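Local coordinates for protein peptidase S8 and S53, subtilisin, kexin, sedolisin (Mycobacterium smegmatis, PDB 4KG7) that probably cleaves peptide bonds as a subtilisin-like serine protease (mycosin MycP3) of the ESX-3 type VII secretion system at the cell membrane, at residues A[84-98]-A[126-140]. Numbering follows the deposited sequence. Where two conformers were deposited one is given.
Sequences NVEAGGDYIESTDGL and PEARLISIRQNSPRF
Arg134, at the end of strand 129-134, pairs with Asp90 at the end of strand 85-90 and with Glu93 in the loop beyond. Its CB and CG pass 3.7 and 3.8 Å from Asp90 OD1, the two side chains running alongside each other, and CD stays 4.0 Å from the same oxygen. CG is anti to the backbone N (chi1 179°), and a bend at chi3 of 70° sets the guanidinium beside the carboxylate. There NE donates to Asp90 OD1 at 3.0 Å and NH2 to OD2 of the same carboxylate, a side-on salt bridge with one nitrogen to each oxygen. NH2 also donates to Glu93 OE1 at 2.9 Å, a second salt bridge, through the anti lone pair of that oxygen. NH1 reaches a water that also donates to Glu93 OE1. Ile92 CB covers one face of the guanidinium.

The loop after strand 85-90 also holds Asp90. OD1 accepts from Ile92 N, an Asx turn, on the face opposite to Arg134 NE. OD2 accepts from Thr95 N and OG1. Five bonds, with a weak sixth from Glu93 N, hold the carboxylate, which probably favours its charged form.

Next to this network Ile92 CG2 makes a CH-pi contact with the Phe140 ring, 3.7 Å from its centroid. Ser132 OG donates to Gly97 O at 2.6 Å, tying the returning loop to the strand. At the start of the pair, Asn84 ND2 donates to Ala128 O.

The strands run parallel, and a beta bulge shifts the register by one residue between Ala87 and Asp90. Strand 85-90 is the outermost strand on this side of the parallel sheet. With helix 104-113 the pair forms a beta-alpha-beta unit of the subtilisin fold.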
# COMPACT_ATOMS: atom_id res chain seq x y z
N ASN A 84 -13.92 -8.16 9.71
CA ASN A 84 -12.70 -8.87 10.06
C ASN A 84 -11.54 -7.91 10.34
O ASN A 84 -10.39 -8.19 9.96
CB ASN A 84 -12.31 -9.86 8.93
CG ASN A 84 -12.19 -9.20 7.56
OD1 ASN A 84 -12.90 -8.24 7.24
ND2 ASN A 84 -11.32 -9.76 6.72
N VAL A 85 -11.86 -6.77 10.99
CA VAL A 85 -10.84 -5.74 11.29
C VAL A 85 -10.59 -5.49 12.78
O VAL A 85 -11.52 -5.18 13.56
CB VAL A 85 -11.19 -4.39 10.65
CG1 VAL A 85 -9.97 -3.46 10.67
CG2 VAL A 85 -11.70 -4.58 9.23
N GLU A 86 -9.33 -5.59 13.14
CA GLU A 86 -8.82 -5.47 14.51
C GLU A 86 -8.24 -4.06 14.69
O GLU A 86 -7.61 -3.53 13.77
CB GLU A 86 -7.72 -6.55 14.73
CG GLU A 86 -6.95 -6.46 16.04
CD GLU A 86 -5.83 -7.49 16.18
OE1 GLU A 86 -5.70 -8.39 15.31
OE2 GLU A 86 -5.05 -7.41 17.14
N ALA A 87 -8.42 -3.49 15.86
CA ALA A 87 -7.85 -2.19 16.18
C ALA A 87 -6.33 -2.25 16.27
O ALA A 87 -5.80 -3.10 16.98
CB ALA A 87 -8.43 -1.72 17.50
N GLY A 88 -5.65 -1.33 15.58
CA GLY A 88 -4.20 -1.21 15.67
C GLY A 88 -3.75 0.17 16.11
O GLY A 88 -2.55 0.39 16.19
N GLY A 89 -4.67 1.07 16.40
CA GLY A 89 -4.32 2.36 16.96
C GLY A 89 -4.23 3.49 15.96
O GLY A 89 -4.58 3.34 14.79
N ASP A 90 -3.74 4.64 16.45
CA ASP A 90 -3.91 5.91 15.75
C ASP A 90 -2.67 6.80 16.02
O ASP A 90 -2.22 6.94 17.17
CB ASP A 90 -5.19 6.55 16.31
CG ASP A 90 -5.69 7.75 15.51
OD1 ASP A 90 -5.04 8.20 14.56
OD2 ASP A 90 -6.78 8.27 15.87
N TYR A 91 -2.16 7.40 14.95
CA TYR A 91 -1.02 8.33 15.00
C TYR A 91 -1.49 9.76 14.70
O TYR A 91 -0.66 10.65 14.60
CB TYR A 91 0.07 7.91 13.99
CG TYR A 91 0.78 6.69 14.49
CD1 TYR A 91 0.22 5.41 14.31
CD2 TYR A 91 1.94 6.79 15.22
CE1 TYR A 91 0.86 4.27 14.81
CE2 TYR A 91 2.58 5.66 15.71
CZ TYR A 91 2.03 4.41 15.50
OH TYR A 91 2.63 3.28 16.02
N ILE A 92 -2.81 9.97 14.62
CA ILE A 92 -3.40 11.29 14.30
C ILE A 92 -4.19 11.80 15.51
O ILE A 92 -3.83 12.81 16.10
CB ILE A 92 -4.28 11.23 13.04
CG1 ILE A 92 -3.43 10.86 11.80
CG2 ILE A 92 -4.95 12.56 12.81
CD1 ILE A 92 -2.44 11.91 11.34
N GLU A 93 -5.24 11.07 15.88
CA GLU A 93 -5.96 11.30 17.12
C GLU A 93 -5.64 10.14 18.07
O GLU A 93 -4.58 9.53 17.97
CB GLU A 93 -7.46 11.44 16.86
CG GLU A 93 -7.85 12.54 15.87
CD GLU A 93 -9.34 12.64 15.68
OE1 GLU A 93 -9.94 11.68 15.16
OE2 GLU A 93 -9.92 13.70 16.03
N SER A 94 -6.58 9.82 18.97
CA SER A 94 -6.39 8.76 19.96
C SER A 94 -7.43 7.66 19.80
O SER A 94 -7.81 6.98 20.78
CB SER A 94 -6.43 9.34 21.38
OG SER A 94 -7.63 10.03 21.63
N THR A 95 -7.90 7.48 18.57
CA THR A 95 -8.86 6.43 18.26
C THR A 95 -8.16 5.08 18.22
O THR A 95 -6.95 4.97 18.36
CB THR A 95 -9.61 6.67 16.90
OG1 THR A 95 -8.73 6.43 15.80
CG2 THR A 95 -10.18 8.08 16.82
N ASP A 96 -8.95 4.04 17.94
CA ASP A 96 -8.48 2.66 17.86
C ASP A 96 -8.03 2.27 16.46
O ASP A 96 -7.62 1.14 16.23
CB ASP A 96 -9.58 1.72 18.36
CG ASP A 96 -10.89 1.83 17.58
OD1 ASP A 96 -10.98 2.62 16.61
OD2 ASP A 96 -11.85 1.14 18.02
N GLY A 97 -8.08 3.20 15.52
CA GLY A 97 -7.74 2.88 14.17
C GLY A 97 -8.93 2.48 13.31
O GLY A 97 -8.77 2.22 12.11
N LEU A 98 -10.12 2.45 13.91
CA LEU A 98 -11.35 1.97 13.23
C LEU A 98 -12.28 3.11 12.86
O LEU A 98 -13.48 2.91 12.67
CB LEU A 98 -12.05 0.90 14.07
CG LEU A 98 -11.18 -0.30 14.42
CD1 LEU A 98 -11.95 -1.23 15.33
CD2 LEU A 98 -10.71 -0.99 13.13
N PRO A 126 -10.35 -13.09 1.63
CA PRO A 126 -11.43 -12.77 2.56
C PRO A 126 -11.34 -13.53 3.88
O PRO A 126 -12.00 -13.15 4.85
CB PRO A 126 -12.70 -13.14 1.78
CG PRO A 126 -12.25 -13.97 0.65
CD PRO A 126 -10.81 -13.73 0.39
N GLU A 127 -10.53 -14.59 3.94
CA GLU A 127 -10.37 -15.31 5.20
C GLU A 127 -9.18 -14.78 6.02
O GLU A 127 -8.96 -15.24 7.15
CB GLU A 127 -10.25 -16.82 4.95
CG GLU A 127 -11.56 -17.41 4.46
CD GLU A 127 -11.49 -18.91 4.28
OE1 GLU A 127 -10.61 -19.54 4.86
OE2 GLU A 127 -12.35 -19.47 3.57
N ALA A 128 -8.45 -13.81 5.49
CA ALA A 128 -7.42 -13.14 6.27
C ALA A 128 -8.05 -12.19 7.29
O ALA A 128 -9.20 -11.80 7.17
CB ALA A 128 -6.48 -12.39 5.35
N ARG A 129 -7.29 -11.83 8.30
CA ARG A 129 -7.72 -10.84 9.27
C ARG A 129 -6.93 -9.58 9.03
O ARG A 129 -5.81 -9.62 8.55
CB ARG A 129 -7.48 -11.35 10.68
CG ARG A 129 -8.55 -12.34 11.08
CD ARG A 129 -8.39 -12.81 12.51
NE ARG A 129 -7.11 -13.49 12.76
CZ ARG A 129 -5.99 -12.91 13.22
NH1 ARG A 129 -5.92 -11.61 13.48
NH2 ARG A 129 -4.91 -13.67 13.42
N LEU A 130 -7.55 -8.44 9.31
CA LEU A 130 -6.89 -7.19 9.12
C LEU A 130 -6.65 -6.52 10.46
O LEU A 130 -7.45 -6.67 11.38
CB LEU A 130 -7.79 -6.25 8.30
CG LEU A 130 -8.09 -6.74 6.90
CD1 LEU A 130 -9.17 -5.86 6.28
CD2 LEU A 130 -6.84 -6.78 6.07
N ILE A 131 -5.54 -5.81 10.56
CA ILE A 131 -5.30 -4.85 11.66
C ILE A 131 -5.22 -3.47 11.02
O ILE A 131 -4.41 -3.25 10.09
CB ILE A 131 -3.98 -5.13 12.40
CG1 ILE A 131 -4.01 -6.51 13.04
CG2 ILE A 131 -3.74 -4.07 13.46
CD1 ILE A 131 -2.63 -6.99 13.43
N SER A 132 -6.04 -2.54 11.50
CA SER A 132 -6.01 -1.16 11.01
C SER A 132 -5.23 -0.23 11.94
O SER A 132 -5.59 -0.07 13.09
CB SER A 132 -7.41 -0.60 10.91
OG SER A 132 -7.32 0.74 10.48
N ILE A 133 -4.19 0.39 11.40
CA ILE A 133 -3.39 1.39 12.12
C ILE A 133 -3.55 2.69 11.34
O ILE A 133 -3.15 2.78 10.17
CB ILE A 133 -1.89 1.01 12.16
CG1 ILE A 133 -1.71 -0.30 12.92
CG2 ILE A 133 -1.07 2.11 12.82
CD1 ILE A 133 -0.30 -0.87 12.78
N ARG A 134 -4.18 3.69 11.94
CA ARG A 134 -4.30 4.96 11.25
C ARG A 134 -3.00 5.73 11.44
O ARG A 134 -2.71 6.25 12.49
CB ARG A 134 -5.50 5.83 11.71
CG ARG A 134 -5.52 7.15 10.93
CD ARG A 134 -6.81 7.92 11.00
NE ARG A 134 -7.07 8.48 12.32
CZ ARG A 134 -8.09 9.28 12.59
NH1 ARG A 134 -8.91 9.67 11.63
NH2 ARG A 134 -8.26 9.72 13.83
N GLN A 135 -2.22 5.80 10.37
CA GLN A 135 -0.92 6.45 10.39
C GLN A 135 -0.94 7.85 9.83
O GLN A 135 -0.05 8.65 10.15
CB GLN A 135 0.11 5.55 9.66
CG GLN A 135 1.53 6.09 9.58
CD GLN A 135 1.78 6.94 8.35
OE1 GLN A 135 1.08 6.83 7.32
NE2 GLN A 135 2.77 7.84 8.43
N ASN A 136 -1.93 8.16 9.00
CA ASN A 136 -2.02 9.51 8.46
C ASN A 136 -3.39 9.87 7.99
O ASN A 136 -4.24 9.01 7.79
CB ASN A 136 -1.00 9.75 7.35
CG ASN A 136 -0.46 11.21 7.34
OD1 ASN A 136 -1.00 12.19 7.97
ND2 ASN A 136 0.65 11.36 6.61
N SER A 137 -3.62 11.17 7.85
CA SER A 137 -4.85 11.68 7.24
C SER A 137 -4.57 13.10 6.81
O SER A 137 -4.15 13.90 7.63
CB SER A 137 -6.01 11.69 8.22
OG SER A 137 -7.09 12.48 7.64
N PRO A 138 -4.82 13.41 5.53
CA PRO A 138 -4.71 14.81 5.09
C PRO A 138 -5.81 15.71 5.60
O PRO A 138 -5.75 16.94 5.34
CB PRO A 138 -4.80 14.72 3.57
CG PRO A 138 -5.46 13.46 3.28
CD PRO A 138 -5.20 12.51 4.42
N ARG A 139 -6.80 15.15 6.30
CA ARG A 139 -7.85 15.97 6.90
C ARG A 139 -7.39 16.62 8.21
O ARG A 139 -8.14 17.40 8.80
CB ARG A 139 -9.10 15.13 7.18
CG ARG A 139 -9.72 14.46 5.97
CD ARG A 139 -10.30 15.47 5.02
NE ARG A 139 -10.74 14.85 3.78
CZ ARG A 139 -9.90 14.44 2.83
NH1 ARG A 139 -8.58 14.60 2.97
NH2 ARG A 139 -10.36 13.89 1.72
N PHE A 140 -6.19 16.27 8.68
CA PHE A 140 -5.67 16.76 9.96
C PHE A 140 -4.33 17.45 9.77
O PHE A 140 -3.58 17.18 8.83
CB PHE A 140 -5.50 15.61 10.95
CG PHE A 140 -6.79 15.04 11.43
CD1 PHE A 140 -7.54 14.23 10.60
CD2 PHE A 140 -7.25 15.31 12.71
CE1 PHE A 140 -8.75 13.71 11.02
CE2 PHE A 140 -8.46 14.76 13.14
CZ PHE A 140 -9.21 13.98 12.29
O HOH W 1 -11.09 11.24 12.58